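FBP protein (Leishmania major, PDB 5OEZ) probably hydrolyses fructose 1,6-bisphosphate to fructose 6-phosphate and phosphate in gluconeogenesis, as a magnesium-dependent homotetramer of the class 1 FBPase family. Local coordinates at residues 10-15 and 179-184; 40-45 and 79-84. All coordinates share one frame; numbering follows the deposited sequence.

Interaction 1: residues 10-15 and 179-184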
loop_
_atom_site.group_PDB
_atom_site.type_symbol
_atom_site.label_atom_id
_atom_site.label_comp_id
_atom_site.label_asym_id
_atom_site.label_seq_id
_atom_site.Cartn_x
_atom_site.Cartn_y
_atom_site.Cartn_z
ATOM N N THR C 10 3.883 18.420 -5.909
ATOM C CA THR C 10 4.605 18.528 -7.187
ATOM C C THR C 10 5.175 17.172 -7.603
ATOM O O THR C 10 6.128 16.691 -6.989
ATOM C CB THR C 10 5.753 19.555 -7.090
ATOM O OG1 THR C 10 5.220 20.827 -6.703
ATOM C CG2 THR C 10 6.500 19.713 -8.435
ATOM N N THR C 11 4.609 16.571 -8.650
ATOM C CA THR C 11 5.113 15.300 -9.153
ATOM C C THR C 11 6.325 15.479 -10.086
ATOM O O THR C 11 6.582 16.564 -10.624
ATOM C CB THR C 11 4.052 14.479 -9.899
ATOM O OG1 THR C 11 3.730 15.109 -11.150
ATOM C CG2 THR C 11 2.796 14.301 -9.035
ATOM N N LEU C 12 7.069 14.391 -10.256
ATOM C CA LEU C 12 8.222 14.347 -11.163
ATOM C C LEU C 12 7.824 14.700 -12.593
ATOM O O LEU C 12 8.444 15.541 -13.228
ATOM C CB LEU C 12 8.878 12.973 -11.119
ATOM C CG LEU C 12 10.062 12.721 -12.066
ATOM C CD1 LEU C 12 11.068 13.863 -12.074
ATOM C CD2 LEU C 12 10.767 11.422 -11.683
ATOM N N THR C 13 6.734 14.106 -13.054
ATOM C CA THR C 13 6.159 14.421 -14.355
ATOM C C THR C 13 5.864 15.916 -14.516
ATOM O O THR C 13 6.138 16.484 -15.575
ATOM C CB THR C 13 4.894 13.568 -14.587
ATOM O OG1 THR C 13 5.283 12.202 -14.710
ATOM C CG2 THR C 13 4.148 13.981 -15.835
ATOM N N GLN C 14 5.249 16.530 -13.506
ATOM C CA GLN C 14 4.954 17.967 -13.548
ATOM C C GLN C 14 6.243 18.773 -13.632
ATOM O O GLN C 14 6.330 19.713 -14.395
ATOM C CB GLN C 14 4.202 18.422 -12.297
ATOM C CG GLN C 14 2.699 18.278 -12.332
ATOM C CD GLN C 14 2.080 18.680 -10.997
ATOM O OE1 GLN C 14 2.575 18.312 -9.924
ATOM N NE2 GLN C 14 0.999 19.430 -11.054
ATOM N N TYR C 15 7.209 18.415 -12.799
ATOM C CA TYR C 15 8.506 19.087 -12.766
ATOM C C TYR C 15 9.195 19.055 -14.150
ATOM O O TYR C 15 9.676 20.069 -14.621
ATOM C CB TYR C 15 9.392 18.446 -11.675
ATOM C CG TYR C 15 10.818 18.959 -11.598
ATOM C CD1 TYR C 15 11.849 18.360 -12.339
ATOM C CD2 TYR C 15 11.137 20.043 -10.790
ATOM C CE1 TYR C 15 13.152 18.837 -12.274
ATOM C CE2 TYR C 15 12.434 20.531 -10.721
ATOM C CZ TYR C 15 13.431 19.929 -11.463
ATOM O OH TYR C 15 14.702 20.428 -11.388
ATOM N N LEU C 179 14.360 8.889 -6.130
ATOM C CA LEU C 179 14.768 9.053 -7.506
ATOM C C LEU C 179 15.481 10.380 -7.600
ATOM O O LEU C 179 14.911 11.414 -7.271
ATOM C CB LEU C 179 13.563 9.002 -8.447
ATOM C CG LEU C 179 13.866 8.738 -9.924
ATOM C CD1 LEU C 179 12.685 8.043 -10.573
ATOM C CD2 LEU C 179 14.207 10.018 -10.669
ATOM N N VAL C 180 16.739 10.347 -8.030
ATOM C CA VAL C 180 17.579 11.537 -8.101
ATOM C C VAL C 180 17.955 11.711 -9.563
ATOM O O VAL C 180 18.331 10.747 -10.219
ATOM C CB VAL C 180 18.814 11.348 -7.206
ATOM C CG1 VAL C 180 19.789 12.509 -7.317
ATOM C CG2 VAL C 180 18.372 11.177 -5.752
ATOM N N LEU C 181 17.892 12.937 -10.057
ATOM C CA LEU C 181 17.890 13.189 -11.482
ATOM C C LEU C 181 18.594 14.494 -11.798
ATOM O O LEU C 181 18.509 15.444 -11.007
ATOM C CB LEU C 181 16.416 13.289 -11.909
ATOM C CG LEU C 181 16.050 13.617 -13.351
ATOM C CD1 LEU C 181 16.551 12.546 -14.315
ATOM C CD2 LEU C 181 14.546 13.754 -13.453
ATOM N N THR C 182 19.257 14.570 -12.953
ATOM C CA THR C 182 19.755 15.847 -13.485
ATOM C C THR C 182 19.497 15.922 -14.982
ATOM O O THR C 182 19.532 14.895 -15.661
ATOM C CB THR C 182 21.273 16.086 -13.197
ATOM O OG1 THR C 182 21.668 17.392 -13.668
ATOM C CG2 THR C 182 22.172 15.045 -13.862
ATOM N N SER C 183 19.275 17.140 -15.479
ATOM C CA SER C 183 19.221 17.435 -16.926
ATOM C C SER C 183 20.204 18.540 -17.329
ATOM O O SER C 183 20.003 19.192 -18.341
ATOM C CB SER C 183 17.796 17.856 -17.333
ATOM O OG SER C 183 16.965 16.719 -17.382
ATOM N N GLY C 184 21.258 18.753 -16.544
ATOM C CA GLY C 184 22.264 19.785 -16.843
ATOM C C GLY C 184 22.103 21.084 -16.081
ATOM O O GLY C 184 22.917 21.980 -16.237
#

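Interaction 2: residues 40-45 and 79-84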
loop_
_atom_site.group_PDB
_atom_site.type_symbol
_atom_site.label_atom_id
_atom_site.label_comp_id
_atom_site.label_asym_id
_atom_site.label_seq_id
_atom_site.Cartn_x
_atom_site.Cartn_y
_atom_site.Cartn_z
ATOM N N LYS C 40 8.956 1.710 -10.347
ATOM C CA LYS C 40 7.869 1.274 -9.473
ATOM C C LYS C 40 7.635 -0.220 -9.544
ATOM O O LYS C 40 7.321 -0.848 -8.533
ATOM C CB LYS C 40 6.589 2.037 -9.794
ATOM C CG LYS C 40 6.702 3.486 -9.383
ATOM C CD LYS C 40 5.434 4.285 -9.558
ATOM C CE LYS C 40 5.049 4.443 -11.010
ATOM N NZ LYS C 40 3.637 4.900 -11.052
ATOM N N VAL C 41 7.762 -0.780 -10.742
ATOM C CA VAL C 41 7.630 -2.215 -10.931
ATOM C C VAL C 41 8.740 -2.961 -10.190
ATOM O O VAL C 41 8.491 -3.975 -9.535
ATOM C CB VAL C 41 7.618 -2.589 -12.437
ATOM C CG1 VAL C 41 7.780 -4.094 -12.642
ATOM C CG2 VAL C 41 6.315 -2.125 -13.071
ATOM N N ILE C 42 9.957 -2.444 -10.280
ATOM C CA ILE C 42 11.102 -3.051 -9.576
ATOM C C ILE C 42 10.945 -2.957 -8.057
ATOM O O ILE C 42 11.240 -3.903 -7.345
ATOM C CB ILE C 42 12.424 -2.414 -10.031
ATOM C CG1 ILE C 42 12.680 -2.779 -11.494
ATOM C CG2 ILE C 42 13.576 -2.868 -9.147
ATOM C CD1 ILE C 42 13.650 -1.850 -12.196
ATOM N N GLU C 43 10.490 -1.805 -7.579
ATOM C CA GLU C 43 10.194 -1.613 -6.160
ATOM C C GLU C 43 9.183 -2.645 -5.637
ATOM O O GLU C 43 9.395 -3.205 -4.565
ATOM C CB GLU C 43 9.650 -0.199 -5.923
ATOM C CG GLU C 43 9.819 0.331 -4.505
ATOM C CD GLU C 43 8.795 -0.180 -3.501
ATOM O OE1 GLU C 43 7.657 -0.551 -3.888
ATOM O OE2 GLU C 43 9.133 -0.176 -2.297
ATOM N N LYS C 44 8.089 -2.862 -6.377
ATOM C CA LYS C 44 7.070 -3.845 -5.990
ATOM C C LYS C 44 7.721 -5.213 -5.745
ATOM O O LYS C 44 7.503 -5.850 -4.697
ATOM C CB LYS C 44 5.964 -3.954 -7.063
ATOM C CG LYS C 44 5.032 -5.169 -6.965
ATOM C CD LYS C 44 4.520 -5.687 -8.318
ATOM C CE LYS C 44 3.333 -4.963 -8.890
ATOM N NZ LYS C 44 2.051 -5.691 -8.724
ATOM N N ASN C 45 8.533 -5.648 -6.703
ATOM C CA ASN C 45 9.213 -6.950 -6.607
ATOM C C ASN C 45 10.202 -7.034 -5.445
ATOM O O ASN C 45 10.243 -8.039 -4.734
ATOM C CB ASN C 45 9.883 -7.291 -7.935
ATOM C CG ASN C 45 8.866 -7.600 -9.016
ATOM O OD1 ASN C 45 8.225 -8.641 -8.976
ATOM N ND2 ASN C 45 8.682 -6.685 -9.954
ATOM N N ILE C 79 14.008 -6.878 -17.876
ATOM C CA ILE C 79 12.790 -7.011 -18.678
ATOM C C ILE C 79 11.885 -5.767 -18.594
ATOM O O ILE C 79 11.350 -5.309 -19.612
ATOM C CB ILE C 79 11.987 -8.261 -18.241
ATOM C CG1 ILE C 79 12.701 -9.530 -18.714
ATOM C CG2 ILE C 79 10.556 -8.250 -18.806
ATOM C CD1 ILE C 79 12.202 -10.810 -18.074
ATOM N N ALA C 80 11.719 -5.248 -17.378
ATOM C CA ALA C 80 10.864 -4.094 -17.119
ATOM C C ALA C 80 11.380 -2.847 -17.805
ATOM O O ALA C 80 10.668 -2.228 -18.602
ATOM C CB ALA C 80 10.753 -3.852 -15.626
ATOM N N PHE C 81 12.629 -2.496 -17.525
ATOM C CA PHE C 81 13.253 -1.341 -18.183
ATOM C C PHE C 81 13.145 -1.400 -19.704
ATOM O O PHE C 81 12.785 -0.409 -20.327
ATOM C CB PHE C 81 14.709 -1.174 -17.779
ATOM C CG PHE C 81 14.919 -0.213 -16.644
ATOM C CD1 PHE C 81 14.901 1.146 -16.872
ATOM C CD2 PHE C 81 15.172 -0.674 -15.354
ATOM C CE1 PHE C 81 15.101 2.043 -15.832
ATOM C CE2 PHE C 81 15.384 0.210 -14.311
ATOM C CZ PHE C 81 15.348 1.574 -14.548
ATOM N N LYS C 82 13.431 -2.553 -20.286
ATOM C CA LYS C 82 13.406 -2.686 -21.744
ATOM C C LYS C 82 12.018 -2.553 -22.314
ATOM O O LYS C 82 11.837 -1.910 -23.347
ATOM C CB LYS C 82 14.012 -4.015 -22.206
ATOM C CG LYS C 82 15.495 -4.127 -21.943
ATOM C CD LYS C 82 16.154 -5.349 -22.587
ATOM C CE LYS C 82 15.336 -6.628 -22.584
ATOM N NZ LYS C 82 16.214 -7.728 -23.070
ATOM N N ALA C 83 11.041 -3.174 -21.657
ATOM C CA ALA C 83 9.675 -3.186 -22.171
ATOM C C ALA C 83 9.074 -1.787 -22.181
ATOM O O ALA C 83 8.515 -1.344 -23.193
ATOM C CB ALA C 83 8.810 -4.123 -21.358
ATOM N N TYR C 84 9.227 -1.077 -21.073
ATOM C CA TYR C 84 8.671 0.251 -20.960
ATOM C C TYR C 84 9.430 1.287 -21.792
ATOM O O TYR C 84 8.805 2.166 -22.382
ATOM C CB TYR C 84 8.541 0.660 -19.474
ATOM C CG TYR C 84 7.534 -0.210 -18.722
ATOM C CD1 TYR C 84 6.197 -0.247 -19.110
ATOM C CD2 TYR C 84 7.921 -1.011 -17.642
ATOM C CE1 TYR C 84 5.284 -1.058 -18.452
ATOM C CE2 TYR C 84 7.010 -1.819 -16.974
ATOM C CZ TYR C 84 5.693 -1.831 -17.378
ATOM O OH TYR C 84 4.782 -2.625 -16.738
#

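Interaction 1: residues 10-15 and 179-184
Leu-12, in the first turn of helix 12-18, reaches across to two leucines of strand 177-182, and these three residues make the close contacts. The two methyls of Leu-12 divide the work. CD1 of Leu-12 lies 3.7 Å from CD2 of Leu-181, while CD2 of Leu-12 sits 3.9 Å from CD2 of Leu-179, with the other methyl of Leu-179 scarcely farther off. Leu-179 and Leu-181 are two apart on the strand and so share the face turned to the helix, where the forked leucine can meet both. In Leu-12 a chi1 of 177° sets CG anti to the backbone N, which lets both methyls meet the strand's leucines; its side chain crosses that of Leu-179 at about a right angle. Phe-199 of strand 198-203 touches both Leu-12 and Leu-179, and Met-32 of helix 27-47 meets Leu-181. Leu-181 also lies close to Ile-16 and Phe-28, which bind AMP in another structure of this protein; no AMP is bound here.

The looser margin belongs to Tyr-15, partly exposed, whose side chain stays more than 5 Å from 179-184, with Ser-183 beyond. On the far side of the helix start, Thr-11 is the N-cap and forms a capping box with Gln-14: the short threonine hydroxyl OG1 reaches forward to N of Gln-14 (3.1 Å), while OE1 of the longer glutamine amide folds back to N of Thr-11 (3.0 Å). At the end of the strand, OG1 of Thr-182 accepts from N of Gly-184 in an ST turn, and the positive phi of Gly-184 suits glycine.

With purely aliphatic groups meeting, the contact depends on burial and fit rather than on direction, while the capping box holds the helix start from which Leu-12 projects.

Interaction 2: residues 40-45 and 79-84
Val-41 of helix 27-47 pushes its two methyls between Ala-80 and Tyr-84, which stand one turn apart on helix 72-87. This is an antiparallel helix pair of the FBPase N-terminal domain: the segments run at 157°, and their axes come within 10.3 Å. Ala-80 supplies the hollow: its small CB leaves room for Val-41, at the place where the CA atoms are closest, and CG1 of Val-41 rests 4.2 Å from CB of Ala-80. The other branch, CG2 of Val-41, comes obliquely to the Tyr-84 ring, 4.0 Å from CE2. Chi1 of Val-41 (168°) sets CG1 anti to the backbone N and leaves CG2 beside it, giving each methyl its own neighbour. A beta-branched residue suits this spot because its bulk begins right at the helix surface.

A longer bump lies beside this one. Ile-42 extends its chain so that CD1 comes 3.4 Å from CE2 of Phe-81, approaching the ring obliquely, and the two side chains cross at about a right angle. Phe-81 leaves its helix across the line of contact, yet its ring bends back far enough to meet that methyl. The same ring also meets Phe-117 and Pro-119 of strand 113-121, while Ile-42 lies close to Leu-120, which binds manganese in another structure of this protein; the metal is absent here.

Tyr-84 joins an apolar ring to a polar tip. The ring packs on Val-41, Thr-37 and Ser-38, and its OH is hydrogen-bonded to O of Pro-9 of the second subunit. Nearby, Lys-40 and Lys-44 form salt bridges with Glu-198 and Asp-193 of that subunit.

Between the two segments the close contacts are of van der Waals type, so the spacing probably follows from side-chain size, whereas Tyr-84, Lys-40 and Lys-44 direct polar bonds to the second subunit.

In the fold
From the N terminus the chain enters helix 12-18, passes through helix 27-47 and, after an unmodelled part, forms helix 72-87, where interaction 2 closes a loop of 33 residues between its segments. It then builds the first strands of the eight-stranded sheet until strand 177-182 returns to the first helix and closes interaction 1, with 163 residues between its segments. Interaction 2 is therefore nested within interaction 1. The contacts do not touch, their nearest atoms being about 7 Å apart. One ties the N-terminal helix to the sheet, the other pairs two long helices, and both lie in the N-terminal FBPase domain.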